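Local coordinates for adenylyltransferase thiF (PDB 1ZUD) that catalyses the adenylation by ATP of the C-terminal glycine carboxyl group of the sulfur carrier protein ThiS, at the interface of chains A and C and the interface of chains A and B. Numbering follows the deposited sequence. Chains: chain A/B, Adenylyltransferase thiF; chain C, ThiS protein.

Contact 1 joins ThiF to ThiS. Contacts 2 and 3 join the two ThiF subunits of the homodimer. The C-alpha centres of contacts 2 and 3 lie about 14 Å apart. By the same centres, contact 1 is about 22 Å from contact 2 and 27 Å from contact 3. Contacts 2 and 3 use neighbouring residues of chain A: A:Val189 and A:Val190 serve the first, and A:Gly191 starts the helix 191-210 of the second. Each also includes an ATP-binding residue, B:Arg11 or A:Arg70. The dimer interface thus appears to border the nucleotide site. ThiS docks at a distance, and its C-terminal tail, whose glycine is adenylated, leads towards it.

Contact 1: the interface of chains A and C. Residues chain A 173-174; chain C 31-33, 40, 60-62.
A:Trp174 of ThiF presses its indole on C:Val62 of ThiS, and this patch is largely apolar. The ring nitrogen NE1 takes part only as a packing surface, 3.6 Å from the methyl CG2 of C:Val62. A:Trp174 is the main wedge. Its CG is anti to the carbonyl carbon (chi1 -58°), which swings the indole out towards ThiS. C:Val62 lies over one face of the indole. Its CB sits 3.3 Å from the centroid of the six-membered ring, and CG2 sits 3.6 Å from the centroid of the five-membered ring, both as CH-pi contacts. The opposite face is backed by CG of A:Leu173 in the same chain, so groups of the two chains clasp the ring and limit its turning. The far rim of the six-membered ring is stopped by ThiS. CZ3 meets CB of C:Ala33 at 3.4 Å, and CH2 lies 3.9 Å from CE2 of C:Phe60. A:Leu173 adds its CD1 branch, 3.8 Å from CB of C:Ala33. An alanine in place of A:Trp174 would probably leave C:Val62 without the ring it covers and open a gap beside C:Ala33 and C:Phe60. On the ThiF side, A:Leu173 closes helix 170-173, next to the zinc ligands A:Cys169 and A:Cys172. ThiS has the ubiquitin-like beta-grasp fold. C:Ala33 and C:Phe60 belong to its strands 32-36 and 56-61, and C:Val62 begins the C-terminal tail that ends at C:Gly66.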
loop_
_atom_site.group_PDB
_atom_site.type_symbol
_atom_site.label_atom_id
_atom_site.label_comp_id
_atom_site.label_asym_id
_atom_site.label_seq_id
_atom_site.Cartn_x
_atom_site.Cartn_y
_atom_site.Cartn_z
ATOM N N LEU A 173 18.438 14.113 -5.648
ATOM C CA LEU A 173 17.120 14.206 -6.317
ATOM C C LEU A 173 16.508 15.602 -6.146
ATOM O O LEU A 173 15.968 16.180 -7.086
ATOM C CB LEU A 173 16.130 13.166 -5.742
ATOM C CG LEU A 173 14.691 13.252 -6.248
ATOM C CD1 LEU A 173 14.663 13.072 -7.780
ATOM C CD2 LEU A 173 13.865 12.140 -5.572
ATOM N N TRP A 174 16.591 16.136 -4.937
ATOM C CA TRP A 174 16.013 17.432 -4.648
ATOM C C TRP A 174 17.132 18.358 -4.186
ATOM O O TRP A 174 17.489 18.410 -2.998
ATOM C CB TRP A 174 14.942 17.294 -3.565
ATOM C CG TRP A 174 13.831 16.353 -3.920
ATOM C CD1 TRP A 174 13.498 15.214 -3.258
ATOM C CD2 TRP A 174 12.943 16.421 -5.072
ATOM N NE1 TRP A 174 12.483 14.561 -3.914
ATOM C CE2 TRP A 174 12.122 15.278 -5.027
ATOM C CE3 TRP A 174 12.775 17.333 -6.129
ATOM C CZ2 TRP A 174 11.126 15.018 -6.001
ATOM C CZ3 TRP A 174 11.781 17.069 -7.114
ATOM C CH2 TRP A 174 10.980 15.927 -7.033
ATOM N N GLY C 31 11.481 22.891 -7.318
ATOM C CA GLY C 31 10.723 21.816 -6.702
ATOM C C GLY C 31 10.345 20.758 -7.726
ATOM O O GLY C 31 9.483 19.949 -7.466
ATOM N N ALA C 32 11.021 20.760 -8.873
ATOM C CA ALA C 32 10.719 19.822 -9.938
ATOM C C ALA C 32 11.878 18.893 -10.211
ATOM O O ALA C 32 13.027 19.310 -10.101
ATOM C CB ALA C 32 10.395 20.583 -11.213
ATOM N N ALA C 33 11.583 17.633 -10.553
ATOM C CA ALA C 33 12.635 16.700 -10.938
ATOM C C ALA C 33 12.189 16.148 -12.315
ATOM O O ALA C 33 11.019 16.233 -12.675
ATOM C CB ALA C 33 12.777 15.574 -9.948
ATOM N N ILE C 40 16.146 9.209 -13.669
ATOM C CA ILE C 40 16.225 10.589 -13.267
ATOM C C ILE C 40 17.421 11.221 -13.951
ATOM O O ILE C 40 18.439 10.538 -14.144
ATOM C CB ILE C 40 16.448 10.722 -11.697
ATOM C CG1 ILE C 40 15.213 10.224 -10.922
ATOM C CG2 ILE C 40 16.818 12.167 -11.346
ATOM C CD1 ILE C 40 13.938 10.970 -11.234
ATOM N N PHE C 60 7.904 16.192 -12.814
ATOM C CA PHE C 60 7.005 16.133 -11.645
ATOM C C PHE C 60 7.550 16.938 -10.454
ATOM O O PHE C 60 8.716 17.268 -10.409
ATOM C CB PHE C 60 6.762 14.653 -11.216
ATOM C CG PHE C 60 8.017 13.876 -10.940
ATOM C CD1 PHE C 60 8.753 13.326 -11.994
ATOM C CD2 PHE C 60 8.505 13.758 -9.634
ATOM C CE1 PHE C 60 9.940 12.683 -11.765
ATOM C CE2 PHE C 60 9.711 13.102 -9.389
ATOM C CZ PHE C 60 10.425 12.568 -10.448
ATOM N N GLN C 61 6.693 17.186 -9.472
ATOM C CA GLN C 61 7.020 17.997 -8.313
ATOM C C GLN C 61 7.294 17.143 -7.119
ATOM O O GLN C 61 6.713 16.064 -6.951
ATOM C CB GLN C 61 5.831 18.900 -7.937
ATOM C CG GLN C 61 5.682 20.229 -8.678
ATOM C CD GLN C 61 6.212 21.412 -7.851
ATOM O OE1 GLN C 61 7.350 21.854 -8.041
ATOM N NE2 GLN C 61 5.390 21.910 -6.913
ATOM N N VAL C 62 8.115 17.692 -6.251
ATOM C CA VAL C 62 8.455 17.043 -5.017
ATOM C C VAL C 62 7.263 17.113 -4.092
ATOM O O VAL C 62 6.498 18.093 -4.102
ATOM C CB VAL C 62 9.681 17.735 -4.321
ATOM C CG1 VAL C 62 9.390 19.234 -4.108
ATOM C CG2 VAL C 62 9.988 17.047 -2.966
#

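Contact 2: the interface of chains A and B. Residues chain A 153-154, 189-190; chain B 11-12, 15, 17-18.
B:Leu15 has the most surface buried in this part of the homodimer interface of ThiF, a member of the HesA/MoeB/ThiF family of ubiquitin-like modifier activating enzymes. Its two methyl branches part over chain A. CD1 meets CG2 of A:Val190 at 3.5 Å, a tight fit for two methyl groups. CD2 instead reaches CA of A:Gly153 at 3.7 Å. With CG anti to the carbonyl carbon (chi1 -67°), the fork of the leucine is carried away from its own chain into the partner. The side chains of B:Leu15 and A:Val190 meet at about a right angle. The same CG2 of A:Val190 also lies over one face of the A:Phe154 ring, 3.4 Å above its plane and towards the rim. The one methyl thus packs on the leucine of chain B and on the phenylalanine of its own chain. A:Phe154 turns its CE2 corner to B:Asp17. The carboxylate oxygen OD2 lies 3.9 Å from CE2, and the ring and carboxylate planes are 75° apart. The methyl CD1 of B:Ile18 touches CZ of the same ring at 4.1 Å. Beside these side chains, the backbone N of A:Val189 donates a hydrogen bond to the carbonyl O of B:Arg11 at 3.0 Å. That links chain A to helix 10-13 of chain B. The bond holds the backbone of B:Arg11, and may keep this ATP-binding residue close to chain A.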
loop_
_atom_site.group_PDB
_atom_site.type_symbol
_atom_site.label_atom_id
_atom_site.label_comp_id
_atom_site.label_asym_id
_atom_site.label_seq_id
_atom_site.Cartn_x
_atom_site.Cartn_y
_atom_site.Cartn_z
ATOM N N GLY A 153 -2.476 15.007 -0.827
ATOM C CA GLY A 153 -3.624 14.767 -1.686
ATOM C C GLY A 153 -3.783 13.268 -1.964
ATOM O O GLY A 153 -3.917 12.470 -1.041
ATOM N N PHE A 154 -3.727 12.885 -3.237
ATOM C CA PHE A 154 -3.858 11.485 -3.628
ATOM C C PHE A 154 -2.526 10.919 -4.077
ATOM O O PHE A 154 -2.492 9.776 -4.562
ATOM C CB PHE A 154 -4.855 11.334 -4.796
ATOM C CG PHE A 154 -6.305 11.357 -4.362
ATOM C CD1 PHE A 154 -6.947 10.180 -3.973
ATOM C CD2 PHE A 154 -7.010 12.573 -4.291
ATOM C CE1 PHE A 154 -8.277 10.205 -3.511
ATOM C CE2 PHE A 154 -8.338 12.612 -3.830
ATOM C CZ PHE A 154 -8.969 11.429 -3.442
ATOM N N VAL A 189 -4.874 15.621 2.557
ATOM C CA VAL A 189 -4.337 14.365 2.126
ATOM C C VAL A 189 -5.391 13.374 2.513
ATOM O O VAL A 189 -6.098 13.571 3.489
ATOM C CB VAL A 189 -3.033 14.070 2.854
ATOM C CG1 VAL A 189 -3.335 13.953 4.368
ATOM C CG2 VAL A 189 -2.364 12.798 2.236
ATOM N N VAL A 190 -5.516 12.332 1.708
ATOM C CA VAL A 190 -6.443 11.220 1.952
ATOM C C VAL A 190 -5.731 10.256 2.907
ATOM O O VAL A 190 -4.588 9.904 2.661
ATOM C CB VAL A 190 -6.697 10.518 0.628
ATOM C CG1 VAL A 190 -7.459 9.210 0.855
ATOM C CG2 VAL A 190 -7.427 11.525 -0.310
ATOM N N ARG B 11 -8.596 17.740 7.070
ATOM C CA ARG B 11 -7.563 17.553 6.088
ATOM C C ARG B 11 -8.015 16.871 4.811
ATOM O O ARG B 11 -7.327 16.914 3.818
ATOM C CB ARG B 11 -6.343 16.824 6.683
ATOM C CG ARG B 11 -5.601 17.635 7.782
ATOM C CD ARG B 11 -5.146 19.030 7.308
ATOM N NE ARG B 11 -4.390 19.772 8.339
ATOM C CZ ARG B 11 -4.923 20.431 9.370
ATOM N NH1 ARG B 11 -6.244 20.484 9.559
ATOM N NH2 ARG B 11 -4.119 21.037 10.243
ATOM N N GLN B 12 -9.177 16.242 4.875
ATOM C CA GLN B 12 -9.803 15.566 3.762
ATOM C C GLN B 12 -10.712 16.640 3.075
ATOM O O GLN B 12 -10.808 16.739 1.832
ATOM C CB GLN B 12 -10.642 14.469 4.402
ATOM C CG GLN B 12 -11.141 13.404 3.575
ATOM C CD GLN B 12 -11.508 12.218 4.464
ATOM O OE1 GLN B 12 -10.626 11.529 4.984
ATOM N NE2 GLN B 12 -12.799 12.006 4.676
ATOM N N LEU B 15 -9.379 18.967 0.434
ATOM C CA LEU B 15 -9.173 18.486 -0.930
ATOM C C LEU B 15 -10.402 18.822 -1.755
ATOM O O LEU B 15 -11.475 18.365 -1.428
ATOM C CB LEU B 15 -8.982 16.961 -0.912
ATOM C CG LEU B 15 -7.697 16.492 -0.240
ATOM C CD1 LEU B 15 -7.659 14.974 -0.135
ATOM C CD2 LEU B 15 -6.543 17.028 -1.075
ATOM N N ASP B 17 -11.498 17.585 -4.354
ATOM C CA ASP B 17 -12.133 16.335 -4.796
ATOM C C ASP B 17 -13.119 15.766 -3.774
ATOM O O ASP B 17 -14.038 15.027 -4.128
ATOM C CB ASP B 17 -11.074 15.263 -5.069
ATOM C CG ASP B 17 -10.286 15.525 -6.336
ATOM O OD1 ASP B 17 -10.914 15.652 -7.408
ATOM O OD2 ASP B 17 -9.040 15.599 -6.268
ATOM N N ILE B 18 -12.941 16.095 -2.504
ATOM C CA ILE B 18 -13.830 15.582 -1.474
ATOM C C ILE B 18 -14.663 16.776 -0.965
ATOM O O ILE B 18 -15.900 16.825 -1.085
ATOM C CB ILE B 18 -13.020 14.982 -0.292
ATOM C CG1 ILE B 18 -11.895 14.084 -0.828
ATOM C CG2 ILE B 18 -13.933 14.191 0.615
ATOM C CD1 ILE B 18 -12.381 12.964 -1.690
#

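Contact 3: the interface of chains A and B. Residues chain A 42, 70, 72, 191-192, 195; chain B 45-46, 72.
The ring of B:Tyr46 is inserted into chain A, with A:Ile72 on one face and the start of helix 191-210 on the other side of its plane. It belongs to helix 40-50, which follows the Rossmann-type glycine loop that includes the ATP-binding B:Gly38 in this HesA/MoeB/ThiF family protein. CG2 of A:Ile72 lies over the ring, 3.9 Å from its centroid and towards the rim, as a CH-pi contact. A:Pro192 lies under the opposite face and runs the opposite way, with its CA 4.0 Å from CD2 of B:Tyr46. The carbonyl O of A:Gly191 comes to 3.5 Å from CE2 of the same ring. At the edge, in the plane of the ring, sits water 1. It is 2.8 Å from the phenol OH of B:Tyr46 and 2.6 Å from the carbonyl O of A:Arg70, and so links the phenol to the backbone of an ATP-binding residue. The phenol OH of B:Tyr46 also reaches CA of A:Gly195 at 3.3 Å. CB of A:Pro42 comes to OH of B:Tyr46 at 3.7 Å. In A:Ile72, CG1 stands between the backbone N and the carbonyl carbon (chi1 63°), which leaves CG2 to face the tyrosine. Its CD1 meets CD1 of B:Ile72 at 3.7 Å, so the same residue of both subunits touches across the two-fold interface. B:Leu45, next to the tyrosine, packs its CD2 branch by the carbonyl O of A:Ile72.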
loop_
_atom_site.group_PDB
_atom_site.type_symbol
_atom_site.label_atom_id
_atom_site.label_comp_id
_atom_site.label_asym_id
_atom_site.label_seq_id
_atom_site.Cartn_x
_atom_site.Cartn_y
_atom_site.Cartn_z
ATOM N N PRO A 42 1.489 4.267 10.906
ATOM C CA PRO A 42 1.316 2.871 10.445
ATOM C C PRO A 42 2.680 2.209 10.432
ATOM O O PRO A 42 2.824 1.068 10.814
ATOM C CB PRO A 42 0.702 3.018 9.003
ATOM C CG PRO A 42 1.093 4.434 8.580
ATOM C CD PRO A 42 0.934 5.227 9.930
ATOM N N ARG A 70 -5.963 10.331 9.907
ATOM C CA ARG A 70 -4.904 9.551 9.273
ATOM C C ARG A 70 -3.817 9.005 10.185
ATOM O O ARG A 70 -2.995 8.171 9.766
ATOM C CB ARG A 70 -4.267 10.395 8.154
ATOM C CG ARG A 70 -3.580 11.618 8.668
ATOM C CD ARG A 70 -3.347 12.603 7.587
ATOM N NE ARG A 70 -2.653 13.761 8.143
ATOM C CZ ARG A 70 -3.215 14.627 8.976
ATOM N NH1 ARG A 70 -4.490 14.473 9.359
ATOM N NH2 ARG A 70 -2.502 15.649 9.417
ATOM N N ILE A 72 -3.499 6.739 12.680
ATOM C CA ILE A 72 -4.230 5.588 13.227
ATOM C C ILE A 72 -3.802 4.961 14.535
ATOM O O ILE A 72 -4.499 4.096 15.068
ATOM C CB ILE A 72 -4.317 4.431 12.157
ATOM C CG1 ILE A 72 -2.909 3.930 11.809
ATOM C CG2 ILE A 72 -5.043 4.934 10.964
ATOM C CD1 ILE A 72 -2.885 2.577 11.195
ATOM N N GLY A 191 -6.385 9.833 3.980
ATOM C CA GLY A 191 -5.738 8.961 4.945
ATOM C C GLY A 191 -5.092 7.707 4.410
ATOM O O GLY A 191 -3.910 7.465 4.661
ATOM N N PRO A 192 -5.835 6.902 3.609
ATOM C CA PRO A 192 -5.167 5.699 3.127
ATOM C C PRO A 192 -4.033 5.940 2.137
ATOM O O PRO A 192 -3.198 5.044 1.921
ATOM C CB PRO A 192 -6.328 4.799 2.587
ATOM C CG PRO A 192 -7.555 5.663 2.564
ATOM C CD PRO A 192 -7.306 6.847 3.511
ATOM N N GLY A 195 -1.167 6.517 4.450
ATOM C CA GLY A 195 -1.069 5.235 5.134
ATOM C C GLY A 195 -0.386 4.152 4.287
ATOM O O GLY A 195 0.472 3.428 4.794
ATOM N N LEU B 45 -9.835 0.888 10.247
ATOM C CA LEU B 45 -9.215 2.034 10.926
ATOM C C LEU B 45 -9.293 3.251 10.006
ATOM O O LEU B 45 -9.674 4.322 10.430
ATOM C CB LEU B 45 -7.727 1.754 11.258
ATOM C CG LEU B 45 -7.537 1.091 12.634
ATOM C CD1 LEU B 45 -6.200 0.333 12.680
ATOM C CD2 LEU B 45 -7.690 2.157 13.753
ATOM N N TYR B 46 -8.890 3.087 8.750
ATOM C CA TYR B 46 -8.900 4.231 7.814
ATOM C C TYR B 46 -10.285 4.700 7.449
ATOM O O TYR B 46 -10.519 5.912 7.236
ATOM C CB TYR B 46 -8.103 3.908 6.530
ATOM C CG TYR B 46 -6.618 3.989 6.778
ATOM C CD1 TYR B 46 -5.857 2.815 6.931
ATOM C CD2 TYR B 46 -6.003 5.225 6.987
ATOM C CE1 TYR B 46 -4.524 2.867 7.314
ATOM C CE2 TYR B 46 -4.633 5.305 7.342
ATOM C CZ TYR B 46 -3.909 4.106 7.506
ATOM O OH TYR B 46 -2.576 4.149 7.819
ATOM N N ILE B 72 -3.303 -4.857 13.334
ATOM C CA ILE B 72 -2.943 -3.622 14.047
ATOM C C ILE B 72 -3.954 -2.897 14.892
ATOM O O ILE B 72 -3.610 -1.926 15.579
ATOM C CB ILE B 72 -2.349 -2.578 13.067
ATOM C CG1 ILE B 72 -3.446 -2.088 12.112
ATOM C CG2 ILE B 72 -1.167 -3.181 12.310
ATOM C CD1 ILE B 72 -2.949 -1.138 11.052
HETATM O O HOH W 1 -1.713 6.827 8.017
#